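Local atomic coordinates of anopheles Plasmodium-responsive Leucine-rich repeat protein 1B (PDB entry 4XGO), a protein that probably takes part in the mosquito's response to Plasmodium by binding partner proteins such as LRIM1, its leucine-rich repeat domain being the part modelled here. Residues His281-Thr286 against His302-Cys307; Arg60-His65 against Asn81-Leu86. All blocks are in the same frame, centred on the assembly; numbering follows the deposited sequence.

From the N terminus, the first of the two contacts along the chain is contact 2, where Arg60-His65 lies against Asn81-Leu86; the 15 residues between them carry strand 75-77, so the loop closed is a single coil of the leucine-rich repeat solenoid. Contact 1 comes much later and does the same over 15 residues that carry strand 297-299, the last of the long parallel row. The two follow in series, neither enclosing nor crossing the other, on opposite sides of the chain's centre with their centres about 54 Å apart. Contact 2 joins successive coils near the start of the repeats, partly through water, whereas contact 1 joins the last coils directly and leads into the disulfide-bonded C-terminal cap.

Contact 1: His281-Thr286 against His302-Cys307; sequences HNSIVT and HNDWDC
His281 and His302 share their first torsion, CG anti to the carbonyl carbon (chi1 -68° and -63°), but their rings are flipped by half a turn about CB-CG, which still leaves them in an offset stack, planes 7° apart and centroids 4.2 Å apart. His281 NE2 sits over the rim of the other ring, 3.5 Å from His302 CG, and His258 stacks on His281 too. Asn303 turns its amide inward: OD1 takes the N-H of Ile284 on an in-plane lone pair, 3.0 Å from Ile284 N, while ND2 donates to the carbonyls of Leu279 and Leu300. This is the inward asparagine of the leucine-rich repeat consensus, and Asn282 plays the part one coil earlier. Between the two segments, Asn282 N reaches His302 O at 3.0 Å, Asp304 N approaches Ile284 O at 2.9 Å from above the carbonyl plane, and Asp306 N meets Val285 O at 2.8 Å, in plane and nearly straight. Ile284 and Trp305 point the same way into the core, with Ile284 CG2 3.6 Å from Trp305 CZ3. On the outer side, a water joins Ser283 OG to Asp304 OD2; the other oxygen, Asp304 OD1, is salt-bridged to Lys330. The second segment then enters the cap: strand 305-306 pairs with 339-342, Asp306 OD2 N-caps helix 307-316 at Ser309 N, and Cys307 is disulfide-bonded to Cys341.

Contact 2: Arg60-His65 against Asn81-Leu86; sequences RYLPPH and NDLSSL
Arg60 leaves its backbone with CG anti to N (chi1 -178°), bends at chi2 (71°) and then runs extended through chi3, which swings the guanidinium back over the next coil. Ser84 answers with OG in the crowded position between its backbone N and carbonyl carbon (chi1 53°), at the edge of the guanidinium and close to its plane. Arg60 NH1 donates to Ser84 OG at 2.7 Å, and it also makes a weak, bent bond to Asp82 O at 3.2 Å. Tyr61 CE1 lies over the centre of one guanidinium face, packed against it. Beneath, Leu62 points toward the next coil: its CG meets Leu83 CD2 at 4.0 Å, the two side chains crossing at about a right angle, while its CD1 lies 4.1 Å from Leu86 CD2 with the side chains alongside each other. The backbones meet through water. One water donates to Arg60 O at 2.8 Å and accepts from Ser84 N at 2.9 Å; another accepts from Leu62 N and donates to Ser85 O. Successive coils of the repeat are thus joined by leucines inside and by a hydrated polar seam outside. Across these two segments the guanidinium is bonded to neutral oxygens, a hydroxyl and, weakly, a carbonyl; the Asp82 carboxylate, 6.8 Å from Arg60 NE to Asp82 OD2, can at most add a weak long-range attraction.

Contact 1: His281-Thr286 against His302-Cys307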
ATOM      1  N   HIS A 281      -3.241 -32.349  -2.808  1.00 12.23           N
ATOM      2  CA  HIS A 281      -2.632 -31.831  -4.029  1.00 12.72           C
ATOM      3  C   HIS A 281      -1.236 -32.424  -4.290  1.00 12.16           C
ATOM      4  O   HIS A 281      -0.214 -31.741  -4.253  1.00 11.65           O
ATOM      5  CB  HIS A 281      -2.616 -30.286  -4.024  1.00 13.39           C
ATOM      6  CG  HIS A 281      -3.975 -29.680  -4.125  1.00 14.31           C
ATOM      7  ND1 HIS A 281      -4.766 -29.438  -3.025  1.00 15.50           N
ATOM      8  CD2 HIS A 281      -4.699 -29.297  -5.203  1.00 15.28           C
ATOM      9  CE1 HIS A 281      -5.907 -28.897  -3.416  1.00 15.89           C
ATOM     10  NE2 HIS A 281      -5.902 -28.826  -4.735  1.00 16.15           N
ATOM     11  N   ASN A 282      -1.225 -33.727  -4.528  1.00 11.49           N
ATOM     12  CA  ASN A 282      -0.010 -34.461  -4.884  1.00 11.16           C
ATOM     13  C   ASN A 282      -0.439 -35.562  -5.876  1.00 11.41           C
ATOM     14  O   ASN A 282      -1.498 -35.442  -6.501  1.00 11.54           O
ATOM     15  CB  ASN A 282       0.649 -35.002  -3.618  1.00 10.80           C
ATOM     16  CG  ASN A 282       1.484 -33.970  -2.897  1.00 10.60           C
ATOM     17  OD1 ASN A 282       2.529 -33.581  -3.397  1.00 10.39           O
ATOM     18  ND2 ASN A 282       1.066 -33.564  -1.683  1.00 10.18           N
ATOM     19  N   SER A 283       0.373 -36.606  -6.043  1.00 11.32           N
ATOM     20  CA  SER A 283       0.053 -37.708  -6.940  1.00 11.60           C
ATOM     21  C   SER A 283       0.167 -39.023  -6.163  1.00 11.50           C
ATOM     22  O   SER A 283       0.616 -40.024  -6.687  1.00 11.30           O
ATOM     23  CB  SER A 283       0.993 -37.674  -8.134  1.00 12.15           C
ATOM     24  OG  SER A 283       0.815 -36.488  -8.906  1.00 12.64           O
ATOM     25  N   ILE A 284      -0.247 -39.006  -4.904  1.00 11.34           N
ATOM     26  CA  ILE A 284      -0.026 -40.147  -4.017  1.00 11.76           C
ATOM     27  C   ILE A 284      -1.026 -41.265  -4.354  1.00 12.49           C
ATOM     28  O   ILE A 284      -2.201 -41.011  -4.573  1.00 12.19           O
ATOM     29  CB  ILE A 284      -0.137 -39.743  -2.546  1.00 11.74           C
ATOM     30  CG1 ILE A 284       0.971 -38.739  -2.225  1.00 11.55           C
ATOM     31  CG2 ILE A 284       0.012 -40.953  -1.632  1.00 11.92           C
ATOM     32  CD1 ILE A 284       0.694 -37.930  -0.972  1.00 11.50           C
ATOM     33  N   VAL A 285      -0.533 -42.499  -4.402  1.00 13.46           N
ATOM     34  CA  VAL A 285      -1.369 -43.652  -4.759  1.00 14.14           C
ATOM     35  C   VAL A 285      -1.664 -44.523  -3.534  1.00 15.09           C
ATOM     36  O   VAL A 285      -2.815 -44.947  -3.298  1.00 15.00           O
ATOM     37  CB  VAL A 285      -0.668 -44.482  -5.863  1.00 14.46           C
ATOM     38  CG1 VAL A 285      -1.417 -45.788  -6.158  1.00 14.84           C
ATOM     39  CG2 VAL A 285      -0.500 -43.640  -7.120  1.00 14.35           C
ATOM     40  N   THR A 286      -0.615 -44.835  -2.782  1.00 16.25           N
ATOM     41  CA  THR A 286      -0.754 -45.552  -1.531  1.00 17.22           C
ATOM     42  C   THR A 286      -0.017 -44.783  -0.440  1.00 17.59           C
ATOM     43  O   THR A 286       0.968 -44.118  -0.695  1.00 17.43           O
ATOM     44  CB  THR A 286      -0.229 -47.007  -1.619  1.00 17.97           C
ATOM     45  OG1 THR A 286       1.194 -47.017  -1.790  1.00 18.50           O
ATOM     46  CG2 THR A 286      -0.868 -47.733  -2.777  1.00 18.19           C
ATOM     47  N   HIS A 302      -7.254 -34.493  -3.994  1.00 14.16           N
ATOM     48  CA  HIS A 302      -6.449 -34.200  -5.171  1.00 15.02           C
ATOM     49  C   HIS A 302      -5.153 -35.013  -5.181  1.00 14.14           C
ATOM     50  O   HIS A 302      -4.047 -34.451  -5.217  1.00 12.92           O
ATOM     51  CB  HIS A 302      -6.170 -32.707  -5.262  1.00 16.75           C
ATOM     52  CG  HIS A 302      -7.417 -31.907  -5.423  1.00 19.52           C
ATOM     53  ND1 HIS A 302      -7.892 -31.526  -6.661  1.00 21.81           N
ATOM     54  CD2 HIS A 302      -8.331 -31.484  -4.519  1.00 20.86           C
ATOM     55  CE1 HIS A 302      -9.025 -30.863  -6.508  1.00 22.18           C
ATOM     56  NE2 HIS A 302      -9.311 -30.822  -5.220  1.00 22.47           N
ATOM     57  N   ASN A 303      -5.337 -36.334  -5.101  1.00 13.22           N
ATOM     58  CA  ASN A 303      -4.253 -37.290  -5.241  1.00 13.16           C
ATOM     59  C   ASN A 303      -4.627 -38.323  -6.299  1.00 13.94           C
ATOM     60  O   ASN A 303      -5.376 -37.990  -7.221  1.00 13.90           O
ATOM     61  CB  ASN A 303      -3.878 -37.881  -3.880  1.00 12.63           C
ATOM     62  CG  ASN A 303      -2.902 -36.987  -3.119  1.00 12.10           C
ATOM     63  OD1 ASN A 303      -1.738 -36.875  -3.493  1.00 11.64           O
ATOM     64  ND2 ASN A 303      -3.375 -36.327  -2.079  1.00 11.44           N
ATOM     65  N   ASP A 304      -4.065 -39.531  -6.225  1.00 14.67           N
ATOM     66  CA  ASP A 304      -4.360 -40.591  -7.194  1.00 16.10           C
ATOM     67  C   ASP A 304      -4.551 -41.920  -6.475  1.00 15.18           C
ATOM     68  O   ASP A 304      -3.915 -42.924  -6.808  1.00 15.28           O
ATOM     69  CB  ASP A 304      -3.222 -40.700  -8.207  1.00 18.03           C
ATOM     70  CG  ASP A 304      -3.168 -39.517  -9.136  1.00 20.64           C
ATOM     71  OD1 ASP A 304      -4.009 -39.444 -10.066  1.00 23.60           O
ATOM     72  OD2 ASP A 304      -2.287 -38.654  -8.943  1.00 22.15           O
ATOM     73  N   TRP A 305      -5.460 -41.928  -5.509  1.00 15.14           N
ATOM     74  CA  TRP A 305      -5.550 -43.013  -4.519  1.00 15.51           C
ATOM     75  C   TRP A 305      -5.960 -44.360  -5.082  1.00 16.81           C
ATOM     76  O   TRP A 305      -6.894 -44.463  -5.878  1.00 17.28           O
ATOM     77  CB  TRP A 305      -6.585 -42.687  -3.419  1.00 15.08           C
ATOM     78  CG  TRP A 305      -6.199 -41.549  -2.596  1.00 14.42           C
ATOM     79  CD1 TRP A 305      -6.781 -40.309  -2.566  1.00 14.17           C
ATOM     80  CD2 TRP A 305      -5.104 -41.499  -1.686  1.00 14.42           C
ATOM     81  NE1 TRP A 305      -6.116 -39.501  -1.683  1.00 13.71           N
ATOM     82  CE2 TRP A 305      -5.080 -40.203  -1.131  1.00 14.00           C
ATOM     83  CE3 TRP A 305      -4.140 -42.425  -1.281  1.00 14.98           C
ATOM     84  CZ2 TRP A 305      -4.110 -39.802  -0.212  1.00 14.16           C
ATOM     85  CZ3 TRP A 305      -3.179 -42.022  -0.362  1.00 15.12           C
ATOM     86  CH2 TRP A 305      -3.188 -40.746   0.179  1.00 14.63           C
ATOM     87  N   ASP A 306      -5.279 -45.390  -4.604  1.00 17.97           N
ATOM     88  CA  ASP A 306      -5.750 -46.769  -4.699  1.00 20.67           C
ATOM     89  C   ASP A 306      -6.814 -46.963  -3.602  1.00 20.97           C
ATOM     90  O   ASP A 306      -6.601 -46.592  -2.441  1.00 20.43           O
ATOM     91  CB  ASP A 306      -4.540 -47.681  -4.504  1.00 22.88           C
ATOM     92  CG  ASP A 306      -4.899 -49.107  -4.302  1.00 25.81           C
ATOM     93  OD1 ASP A 306      -5.130 -49.795  -5.323  1.00 30.48           O
ATOM     94  OD2 ASP A 306      -4.886 -49.550  -3.138  1.00 28.14           O
ATOM     95  N   CYS A 307      -7.982 -47.488  -3.972  1.00 22.11           N
ATOM     96  CA  CYS A 307      -9.098 -47.584  -3.018  1.00 23.54           C
ATOM     97  C   CYS A 307      -8.751 -48.435  -1.799  1.00 23.98           C
ATOM     98  O   CYS A 307      -9.101 -48.083  -0.686  1.00 24.11           O
ATOM     99  CB  CYS A 307     -10.363 -48.138  -3.692  1.00 24.21           C
ATOM    100  SG  CYS A 307     -11.138 -47.016  -4.872  1.00 25.50           S
TER
HETATM  101  O   HOH W   1      -1.649 -36.596 -10.610  1.00 36.72           O

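Contact 2: Arg60-His65 against Asn81-Leu86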
ATOM      1  N   ARG A  60      14.217  11.328   2.094  1.00 19.70           N
ATOM      2  CA  ARG A  60      14.982  10.762   0.972  1.00 21.10           C
ATOM      3  C   ARG A  60      16.425  10.427   1.343  1.00 21.01           C
ATOM      4  O   ARG A  60      16.987   9.447   0.836  1.00 20.47           O
ATOM      5  CB  ARG A  60      14.935  11.734  -0.209  1.00 23.41           C
ATOM      6  CG  ARG A  60      15.650  11.266  -1.454  1.00 25.67           C
ATOM      7  CD  ARG A  60      14.942  10.135  -2.171  1.00 26.86           C
ATOM      8  NE  ARG A  60      15.807   9.613  -3.231  1.00 29.04           N
ATOM      9  CZ  ARG A  60      16.746   8.685  -3.061  1.00 30.36           C
ATOM     10  NH1 ARG A  60      16.959   8.132  -1.866  1.00 29.68           N
ATOM     11  NH2 ARG A  60      17.480   8.305  -4.105  1.00 32.94           N
ATOM     12  N   TYR A  61      17.023  11.247   2.208  1.00 21.69           N
ATOM     13  CA  TYR A  61      18.401  11.062   2.682  1.00 22.11           C
ATOM     14  C   TYR A  61      18.508  11.366   4.157  1.00 21.01           C
ATOM     15  O   TYR A  61      17.780  12.218   4.675  1.00 20.34           O
ATOM     16  CB  TYR A  61      19.366  12.030   1.977  1.00 24.31           C
ATOM     17  CG  TYR A  61      19.270  12.021   0.491  1.00 26.12           C
ATOM     18  CD1 TYR A  61      19.818  10.980  -0.251  1.00 27.30           C
ATOM     19  CD2 TYR A  61      18.629  13.054  -0.183  1.00 27.41           C
ATOM     20  CE1 TYR A  61      19.722  10.967  -1.636  1.00 28.98           C
ATOM     21  CE2 TYR A  61      18.530  13.051  -1.563  1.00 29.14           C
ATOM     22  CZ  TYR A  61      19.076  12.014  -2.280  1.00 29.63           C
ATOM     23  OH  TYR A  61      18.969  12.020  -3.653  1.00 33.16           O
ATOM     24  N   LEU A  62      19.424  10.675   4.828  1.00 20.22           N
ATOM     25  CA  LEU A  62      19.836  11.029   6.176  1.00 19.91           C
ATOM     26  C   LEU A  62      21.243  11.635   6.121  1.00 20.38           C
ATOM     27  O   LEU A  62      22.141  11.016   5.554  1.00 20.27           O
ATOM     28  CB  LEU A  62      19.895   9.802   7.072  1.00 19.39           C
ATOM     29  CG  LEU A  62      18.595   9.057   7.373  1.00 19.37           C
ATOM     30  CD1 LEU A  62      18.937   7.807   8.166  1.00 19.28           C
ATOM     31  CD2 LEU A  62      17.602   9.907   8.135  1.00 19.60           C
ATOM     32  N   PRO A  63      21.440  12.811   6.733  1.00 21.06           N
ATOM     33  CA  PRO A  63      22.820  13.306   6.859  1.00 21.72           C
ATOM     34  C   PRO A  63      23.662  12.350   7.715  1.00 21.70           C
ATOM     35  O   PRO A  63      23.166  11.821   8.697  1.00 20.66           O
ATOM     36  CB  PRO A  63      22.654  14.662   7.551  1.00 22.14           C
ATOM     37  CG  PRO A  63      21.208  15.004   7.442  1.00 22.08           C
ATOM     38  CD  PRO A  63      20.462  13.713   7.366  1.00 20.93           C
ATOM     39  N   PRO A  64      24.937  12.122   7.349  1.00 23.03           N
ATOM     40  CA  PRO A  64      25.720  11.082   8.046  1.00 22.75           C
ATOM     41  C   PRO A  64      25.871  11.290   9.555  1.00 22.54           C
ATOM     42  O   PRO A  64      25.957  10.303  10.298  1.00 22.22           O
ATOM     43  CB  PRO A  64      27.097  11.119   7.357  1.00 24.39           C
ATOM     44  CG  PRO A  64      26.998  12.089   6.236  1.00 24.86           C
ATOM     45  CD  PRO A  64      25.646  12.723   6.207  1.00 23.77           C
ATOM     46  N   HIS A  65      25.928  12.544  10.002  1.00 22.46           N
ATOM     47  CA  HIS A  65      26.141  12.838  11.426  1.00 23.13           C
ATOM     48  C   HIS A  65      24.869  13.316  12.149  1.00 21.93           C
ATOM     49  O   HIS A  65      24.929  13.853  13.249  1.00 21.27           O
ATOM     50  CB  HIS A  65      27.278  13.864  11.589  1.00 25.02           C
ATOM     51  CG  HIS A  65      28.568  13.442  10.948  1.00 27.13           C
ATOM     52  ND1 HIS A  65      29.202  12.256  11.255  1.00 28.51           N
ATOM     53  CD2 HIS A  65      29.337  14.045  10.016  1.00 28.81           C
ATOM     54  CE1 HIS A  65      30.316  12.157  10.554  1.00 29.19           C
ATOM     55  NE2 HIS A  65      30.414  13.223   9.784  1.00 29.85           N
ATOM     56  N   ASN A  81       9.451   5.494   4.424  1.00 14.35           N
ATOM     57  CA  ASN A  81      10.097   6.698   3.898  1.00 14.70           C
ATOM     58  C   ASN A  81      10.703   6.339   2.531  1.00 15.54           C
ATOM     59  O   ASN A  81      10.333   5.322   1.934  1.00 14.67           O
ATOM     60  CB  ASN A  81      11.130   7.208   4.894  1.00 14.06           C
ATOM     61  CG  ASN A  81      10.512   8.030   5.994  1.00 13.91           C
ATOM     62  OD1 ASN A  81      10.111   9.181   5.768  1.00 13.70           O
ATOM     63  ND2 ASN A  81      10.451   7.470   7.193  1.00 13.28           N
ATOM     64  N   ASP A  82      11.577   7.190   2.019  1.00 16.91           N
ATOM     65  CA  ASP A  82      12.094   7.026   0.672  1.00 18.58           C
ATOM     66  C   ASP A  82      13.606   6.848   0.653  1.00 18.30           C
ATOM     67  O   ASP A  82      14.260   7.215  -0.310  1.00 18.80           O
ATOM     68  CB  ASP A  82      11.697   8.242  -0.168  1.00 20.97           C
ATOM     69  CG  ASP A  82      10.200   8.382  -0.302  1.00 22.83           C
ATOM     70  OD1 ASP A  82       9.512   7.357  -0.409  1.00 26.45           O
ATOM     71  OD2 ASP A  82       9.698   9.513  -0.316  1.00 27.15           O
ATOM     72  N   LEU A  83      14.166   6.245   1.686  1.00 17.48           N
ATOM     73  CA  LEU A  83      15.610   6.064   1.749  1.00 17.54           C
ATOM     74  C   LEU A  83      16.044   4.971   0.772  1.00 17.77           C
ATOM     75  O   LEU A  83      15.385   3.934   0.659  1.00 16.74           O
ATOM     76  CB  LEU A  83      16.054   5.690   3.153  1.00 17.07           C
ATOM     77  CG  LEU A  83      15.726   6.730   4.228  1.00 17.28           C
ATOM     78  CD1 LEU A  83      15.860   6.063   5.571  1.00 17.28           C
ATOM     79  CD2 LEU A  83      16.651   7.930   4.101  1.00 18.04           C
ATOM     80  N   SER A  84      17.137   5.226   0.050  1.00 18.95           N
ATOM     81  CA  SER A  84      17.731   4.213  -0.835  1.00 19.84           C
ATOM     82  C   SER A  84      19.079   3.700  -0.314  1.00 19.89           C
ATOM     83  O   SER A  84      19.537   2.636  -0.725  1.00 19.62           O
ATOM     84  CB  SER A  84      17.845   4.730  -2.274  1.00 21.10           C
ATOM     85  OG  SER A  84      18.518   5.969  -2.315  1.00 23.12           O
ATOM     86  N   SER A  85      19.703   4.428   0.610  1.00 19.89           N
ATOM     87  CA  SER A  85      20.947   3.975   1.228  1.00 20.60           C
ATOM     88  C   SER A  85      21.133   4.624   2.587  1.00 20.68           C
ATOM     89  O   SER A  85      20.460   5.614   2.909  1.00 20.04           O
ATOM     90  CB  SER A  85      22.145   4.308   0.329  1.00 22.23           C
ATOM     91  OG  SER A  85      22.353   5.704   0.263  1.00 23.19           O
ATOM     92  N   LEU A  86      22.046   4.070   3.380  1.00 20.55           N
ATOM     93  CA  LEU A  86      22.447   4.696   4.637  1.00 20.97           C
ATOM     94  C   LEU A  86      23.882   5.170   4.478  1.00 22.50           C
ATOM     95  O   LEU A  86      24.708   4.438   3.935  1.00 23.41           O
ATOM     96  CB  LEU A  86      22.358   3.704   5.785  1.00 20.43           C
ATOM     97  CG  LEU A  86      20.947   3.163   6.045  1.00 19.95           C
ATOM     98  CD1 LEU A  86      20.960   2.131   7.151  1.00 19.86           C
ATOM     99  CD2 LEU A  86      20.029   4.315   6.380  1.00 20.00           C
TER
HETATM  100  O   HOH W   2      18.921   7.486   0.627  1.00 16.84           O
HETATM  101  O   HOH W   3      20.607   8.409   3.356  1.00 16.85           O